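Local coordinates for protein acetyl-CoA acetyltransferase (PDB 4EGV) that probably acts as an acyltransferase, being a monomeric thiolase-like protein with an additional C-terminal domain, at residues V294-K306 with S316-A330. Numbering follows the deposited sequence.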
loop_
_atom_site.group_PDB
_atom_site.type_symbol
_atom_site.label_atom_id
_atom_site.label_comp_id
_atom_site.label_asym_id
_atom_site.label_seq_id
_atom_site.Cartn_x
_atom_site.Cartn_y
_atom_site.Cartn_z
ATOM N N VAL A 294 10.665 -9.973 -17.856
ATOM C CA VAL A 294 10.325 -10.399 -16.510
ATOM C C VAL A 294 8.873 -10.921 -16.474
ATOM O O VAL A 294 7.953 -10.310 -16.987
ATOM C CB VAL A 294 10.551 -9.243 -15.531
ATOM C CG1 VAL A 294 10.302 -9.654 -14.157
ATOM C CG2 VAL A 294 11.959 -8.754 -15.662
ATOM N N TYR A 295 8.684 -12.076 -15.861
ATOM C CA TYR A 295 7.360 -12.701 -15.703
ATOM C C TYR A 295 6.675 -12.329 -14.395
ATOM O O TYR A 295 7.282 -12.187 -13.368
ATOM C CB TYR A 295 7.474 -14.231 -15.827
ATOM C CG TYR A 295 8.104 -14.651 -17.113
ATOM C CD1 TYR A 295 7.319 -15.113 -18.142
ATOM C CD2 TYR A 295 9.479 -14.535 -17.318
ATOM C CE1 TYR A 295 7.858 -15.482 -19.350
ATOM C CE2 TYR A 295 10.028 -14.878 -18.512
ATOM C CZ TYR A 295 9.205 -15.369 -19.546
ATOM O OH TYR A 295 9.722 -15.740 -20.778
ATOM N N LEU A 296 5.382 -12.136 -14.462
ATOM C CA LEU A 296 4.606 -11.992 -13.270
ATOM C C LEU A 296 4.184 -13.409 -12.838
ATOM O O LEU A 296 3.178 -13.941 -13.258
ATOM C CB LEU A 296 3.434 -11.045 -13.527
ATOM C CG LEU A 296 2.436 -10.823 -12.394
ATOM C CD1 LEU A 296 3.089 -10.457 -11.091
ATOM C CD2 LEU A 296 1.438 -9.775 -12.821
ATOM N N ARG A 297 4.999 -14.015 -12.004
ATOM C CA ARG A 297 4.824 -15.393 -11.648
ATOM C C ARG A 297 3.706 -15.627 -10.659
ATOM O O ARG A 297 2.932 -16.534 -10.832
ATOM C CB ARG A 297 6.132 -16.014 -11.173
ATOM C CG ARG A 297 7.140 -16.216 -12.295
ATOM C CD ARG A 297 6.789 -17.415 -13.200
ATOM N NE ARG A 297 6.773 -18.705 -12.501
ATOM C CZ ARG A 297 7.841 -19.481 -12.300
ATOM N NH1 ARG A 297 9.038 -19.142 -12.737
ATOM N NH2 ARG A 297 7.718 -20.616 -11.643
ATOM N N GLY A 298 3.599 -14.790 -9.645
ATOM C CA GLY A 298 2.490 -14.901 -8.724
ATOM C C GLY A 298 1.713 -13.632 -8.558
ATOM O O GLY A 298 2.206 -12.544 -8.787
ATOM N N HIS A 299 0.472 -13.787 -8.146
ATOM C CA HIS A 299 -0.391 -12.646 -7.970
ATOM C C HIS A 299 -1.578 -13.028 -7.133
ATOM O O HIS A 299 -1.943 -14.176 -7.128
ATOM C CB HIS A 299 -0.841 -12.127 -9.326
ATOM C CG HIS A 299 -1.018 -13.202 -10.356
ATOM N ND1 HIS A 299 -2.226 -13.819 -10.596
ATOM C CD2 HIS A 299 -0.135 -13.762 -11.214
ATOM C CE1 HIS A 299 -2.073 -14.714 -11.554
ATOM N NE2 HIS A 299 -0.811 -14.709 -11.935
ATOM N N ALA A 300 -2.134 -12.067 -6.397
ATOM C CA ALA A 300 -3.444 -12.178 -5.759
ATOM C C ALA A 300 -3.972 -10.783 -5.423
ATOM O O ALA A 300 -3.202 -9.863 -5.256
ATOM C CB ALA A 300 -3.396 -13.065 -4.543
ATOM N N ASP A 301 -5.290 -10.634 -5.385
ATOM C CA ASP A 301 -5.945 -9.403 -4.973
ATOM C C ASP A 301 -6.995 -9.702 -3.876
ATOM O O ASP A 301 -7.949 -10.433 -4.100
ATOM C CB ASP A 301 -6.599 -8.659 -6.166
ATOM C CG ASP A 301 -5.665 -8.503 -7.397
ATOM O OD1 ASP A 301 -4.589 -7.855 -7.309
ATOM O OD2 ASP A 301 -6.024 -9.008 -8.484
HETATM N N MSE A 302 -6.811 -9.126 -2.697
HETATM C CA MSE A 302 -7.750 -9.319 -1.617
HETATM C C MSE A 302 -8.364 -8.035 -1.104
HETATM O O MSE A 302 -7.872 -6.964 -1.375
HETATM C CB MSE A 302 -7.096 -10.099 -0.485
HETATM C CG MSE A 302 -6.780 -11.564 -0.839
HETATM SE SE MSE A 302 -8.334 -12.702 -1.223
HETATM C CE MSE A 302 -9.331 -12.527 0.465
ATOM N N LYS A 303 -9.463 -8.157 -0.370
ATOM C CA LYS A 303 -10.203 -7.011 0.150
ATOM C C LYS A 303 -10.788 -7.294 1.528
ATOM O O LYS A 303 -11.334 -8.357 1.737
ATOM C CB LYS A 303 -11.318 -6.642 -0.822
ATOM C CG LYS A 303 -12.275 -5.564 -0.313
ATOM C CD LYS A 303 -13.478 -5.395 -1.233
ATOM C CE LYS A 303 -12.962 -4.975 -2.627
ATOM N NZ LYS A 303 -13.770 -5.426 -3.796
ATOM N N GLU A 304 -10.666 -6.344 2.462
ATOM C CA GLU A 304 -11.333 -6.399 3.777
ATOM C C GLU A 304 -12.746 -5.795 3.789
ATOM O O GLU A 304 -13.113 -5.062 2.879
ATOM C CB GLU A 304 -10.486 -5.715 4.824
ATOM C CG GLU A 304 -9.128 -6.342 5.035
ATOM C CD GLU A 304 -9.129 -7.567 5.993
ATOM O OE1 GLU A 304 -10.174 -7.928 6.597
ATOM O OE2 GLU A 304 -8.056 -8.184 6.157
ATOM N N PRO A 305 -13.560 -6.147 4.804
ATOM C CA PRO A 305 -14.837 -5.450 5.035
ATOM C C PRO A 305 -14.585 -4.142 5.770
ATOM O O PRO A 305 -13.471 -3.931 6.216
ATOM C CB PRO A 305 -15.623 -6.442 5.893
ATOM C CG PRO A 305 -14.586 -7.315 6.545
ATOM C CD PRO A 305 -13.451 -7.388 5.601
ATOM N N LYS A 306 -15.584 -3.267 5.894
ATOM C CA LYS A 306 -15.364 -1.964 6.548
ATOM C C LYS A 306 -14.767 -2.145 7.897
ATOM O O LYS A 306 -14.986 -3.133 8.554
ATOM C CB LYS A 306 -16.615 -1.087 6.693
ATOM C CG LYS A 306 -17.927 -1.740 6.407
ATOM C CD LYS A 306 -19.018 -0.688 6.206
ATOM C CE LYS A 306 -19.681 -0.894 4.840
ATOM N NZ LYS A 306 -20.070 0.395 4.217
ATOM N N SER A 316 -5.101 -7.787 9.600
ATOM C CA SER A 316 -5.749 -7.843 8.306
ATOM C C SER A 316 -5.406 -9.196 7.679
ATOM O O SER A 316 -4.384 -9.326 7.037
ATOM C CB SER A 316 -5.305 -6.656 7.437
ATOM O OG SER A 316 -5.897 -6.700 6.154
ATOM N N PRO A 317 -6.253 -10.209 7.903
ATOM C CA PRO A 317 -6.012 -11.552 7.373
ATOM C C PRO A 317 -6.081 -11.636 5.849
ATOM O O PRO A 317 -5.425 -12.464 5.282
ATOM C CB PRO A 317 -7.120 -12.398 8.011
ATOM C CG PRO A 317 -7.635 -11.588 9.122
ATOM C CD PRO A 317 -7.426 -10.165 8.785
ATOM N N ALA A 318 -6.868 -10.782 5.207
ATOM C CA ALA A 318 -6.925 -10.690 3.740
ATOM C C ALA A 318 -5.591 -10.318 3.091
ATOM O O ALA A 318 -5.288 -10.746 2.003
ATOM C CB ALA A 318 -8.021 -9.739 3.288
ATOM N N SER A 319 -4.769 -9.543 3.762
ATOM C CA SER A 319 -3.498 -9.181 3.177
ATOM C C SER A 319 -2.556 -10.356 3.182
ATOM O O SER A 319 -1.800 -10.557 2.278
ATOM C CB SER A 319 -2.909 -7.975 3.907
ATOM O OG SER A 319 -3.892 -6.965 4.025
ATOM N N VAL A 320 -2.608 -11.130 4.232
ATOM C CA VAL A 320 -1.746 -12.263 4.411
ATOM C C VAL A 320 -2.149 -13.358 3.437
ATOM O O VAL A 320 -1.307 -13.978 2.815
ATOM C CB VAL A 320 -1.866 -12.781 5.859
ATOM C CG1 VAL A 320 -0.982 -14.008 6.096
ATOM C CG2 VAL A 320 -1.580 -11.660 6.855
ATOM N N THR A 321 -3.449 -13.571 3.306
ATOM C CA THR A 321 -4.000 -14.509 2.372
ATOM C C THR A 321 -3.557 -14.200 0.947
ATOM O O THR A 321 -3.216 -15.120 0.193
ATOM C CB THR A 321 -5.531 -14.534 2.458
ATOM O OG1 THR A 321 -5.908 -14.783 3.806
ATOM C CG2 THR A 321 -6.138 -15.660 1.585
ATOM N N ALA A 322 -3.546 -12.918 0.586
ATOM C CA ALA A 322 -3.089 -12.479 -0.730
ATOM C C ALA A 322 -1.655 -12.840 -0.925
ATOM O O ALA A 322 -1.307 -13.363 -1.965
ATOM C CB ALA A 322 -3.306 -10.977 -0.947
ATOM N N VAL A 323 -0.826 -12.567 0.074
ATOM C CA VAL A 323 0.581 -12.938 0.030
ATOM C C VAL A 323 0.773 -14.438 -0.150
ATOM O O VAL A 323 1.537 -14.857 -0.990
ATOM C CB VAL A 323 1.337 -12.451 1.266
ATOM C CG1 VAL A 323 2.675 -13.146 1.411
ATOM C CG2 VAL A 323 1.551 -10.942 1.201
ATOM N N ASN A 324 0.054 -15.235 0.622
ATOM C CA ASN A 324 0.188 -16.678 0.557
ATOM C C ASN A 324 -0.305 -17.302 -0.732
ATOM O O ASN A 324 0.313 -18.233 -1.228
ATOM C CB ASN A 324 -0.467 -17.350 1.757
ATOM C CG ASN A 324 0.412 -17.326 2.991
ATOM O OD1 ASN A 324 1.642 -17.314 2.882
ATOM N ND2 ASN A 324 -0.214 -17.307 4.172
ATOM N N GLU A 325 -1.407 -16.789 -1.269
ATOM C CA GLU A 325 -1.933 -17.220 -2.561
ATOM C C GLU A 325 -0.996 -16.851 -3.728
ATOM O O GLU A 325 -0.818 -17.633 -4.672
ATOM C CB GLU A 325 -3.349 -16.675 -2.764
ATOM C CG GLU A 325 -3.939 -16.794 -4.178
ATOM C CD GLU A 325 -4.222 -18.229 -4.609
ATOM O OE1 GLU A 325 -4.188 -19.132 -3.764
ATOM O OE2 GLU A 325 -4.485 -18.449 -5.800
ATOM N N ALA A 326 -0.380 -15.675 -3.659
ATOM C CA ALA A 326 0.592 -15.253 -4.642
ATOM C C ALA A 326 1.827 -16.105 -4.613
ATOM O O ALA A 326 2.444 -16.295 -5.628
ATOM C CB ALA A 326 0.957 -13.862 -4.406
ATOM N N LEU A 327 2.193 -16.591 -3.432
ATOM C CA LEU A 327 3.273 -17.534 -3.245
ATOM C C LEU A 327 2.961 -18.881 -3.891
ATOM O O LEU A 327 3.792 -19.455 -4.570
ATOM C CB LEU A 327 3.555 -17.706 -1.755
ATOM C CG LEU A 327 4.844 -17.244 -1.064
ATOM C CD1 LEU A 327 5.638 -16.267 -1.885
ATOM C CD2 LEU A 327 4.559 -16.644 0.289
ATOM N N ARG A 328 1.750 -19.374 -3.674
ATOM C CA ARG A 328 1.308 -20.610 -4.297
ATOM C C ARG A 328 1.380 -20.575 -5.846
ATOM O O ARG A 328 2.120 -21.350 -6.442
ATOM C CB ARG A 328 -0.088 -21.003 -3.796
ATOM C CG ARG A 328 -0.461 -22.435 -4.113
ATOM C CD ARG A 328 -1.942 -22.692 -3.897
ATOM N NE ARG A 328 -2.790 -21.901 -4.782
ATOM C CZ ARG A 328 -3.176 -22.263 -6.003
ATOM N NH1 ARG A 328 -2.811 -23.416 -6.509
ATOM N NH2 ARG A 328 -3.941 -21.466 -6.721
ATOM N N VAL A 329 0.701 -19.626 -6.447
ATOM C CA VAL A 329 0.807 -19.316 -7.854
ATOM C C VAL A 329 2.210 -19.317 -8.462
ATOM O O VAL A 329 2.359 -19.721 -9.569
ATOM C CB VAL A 329 0.036 -18.011 -8.158
ATOM C CG1 VAL A 329 0.021 -17.698 -9.582
ATOM C CG2 VAL A 329 -1.338 -18.146 -7.712
ATOM N N ALA A 330 3.237 -18.901 -7.755
ATOM C CA ALA A 330 4.576 -18.947 -8.304
ATOM C C ALA A 330 5.256 -20.284 -8.233
ATOM O O ALA A 330 6.244 -20.484 -8.874
ATOM C CB ALA A 330 5.408 -17.966 -7.643
#
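The imidazole of H299 takes CG1 of V329 over one face, a CH-pi contact in which that methyl sits 4.2 Å from the ring centroid and displaced toward the rim; L296 O lies in the ring plane at its edge. The ring also stacks with W427, and ND1 is hydrogen-bonded to D430, which fixes its rotation. At the far end of the contact, E304 OE2 accepts two hydrogen bonds from opposite faces of its carboxylate: S316 OG donates at 2.6 Å on the anti side, and A318 N, in the first turn of the helix, donates at 3.0 Å from 42° out of the plane. A bend at chi2 (-83°) turns the carboxylate of E304 toward the N-terminal end of this helix, whose dipole would probably stabilise its negative charge. In this thiolase fold, helix 317-330 belongs to a beta-alpha-beta crossover from strand 294-303 to strand 337-342; it packs antiparallel to the first strand (151°), while S319, V323 and L327 reach the neighbouring strand 414-421. Alanines and G298 at the interface allow the axes of strand and helix to approach to 5.8 Å: A300 CB rests 4.2 Å from A322 CB, while selenomethionine M302 lays CG alongside A322 CB before curling its CE back near A318 CB. R297 and G298 form a classic beta bulge opposite I419, and G298 CA makes a CA-H...O contact with A326 O at 3.4 Å.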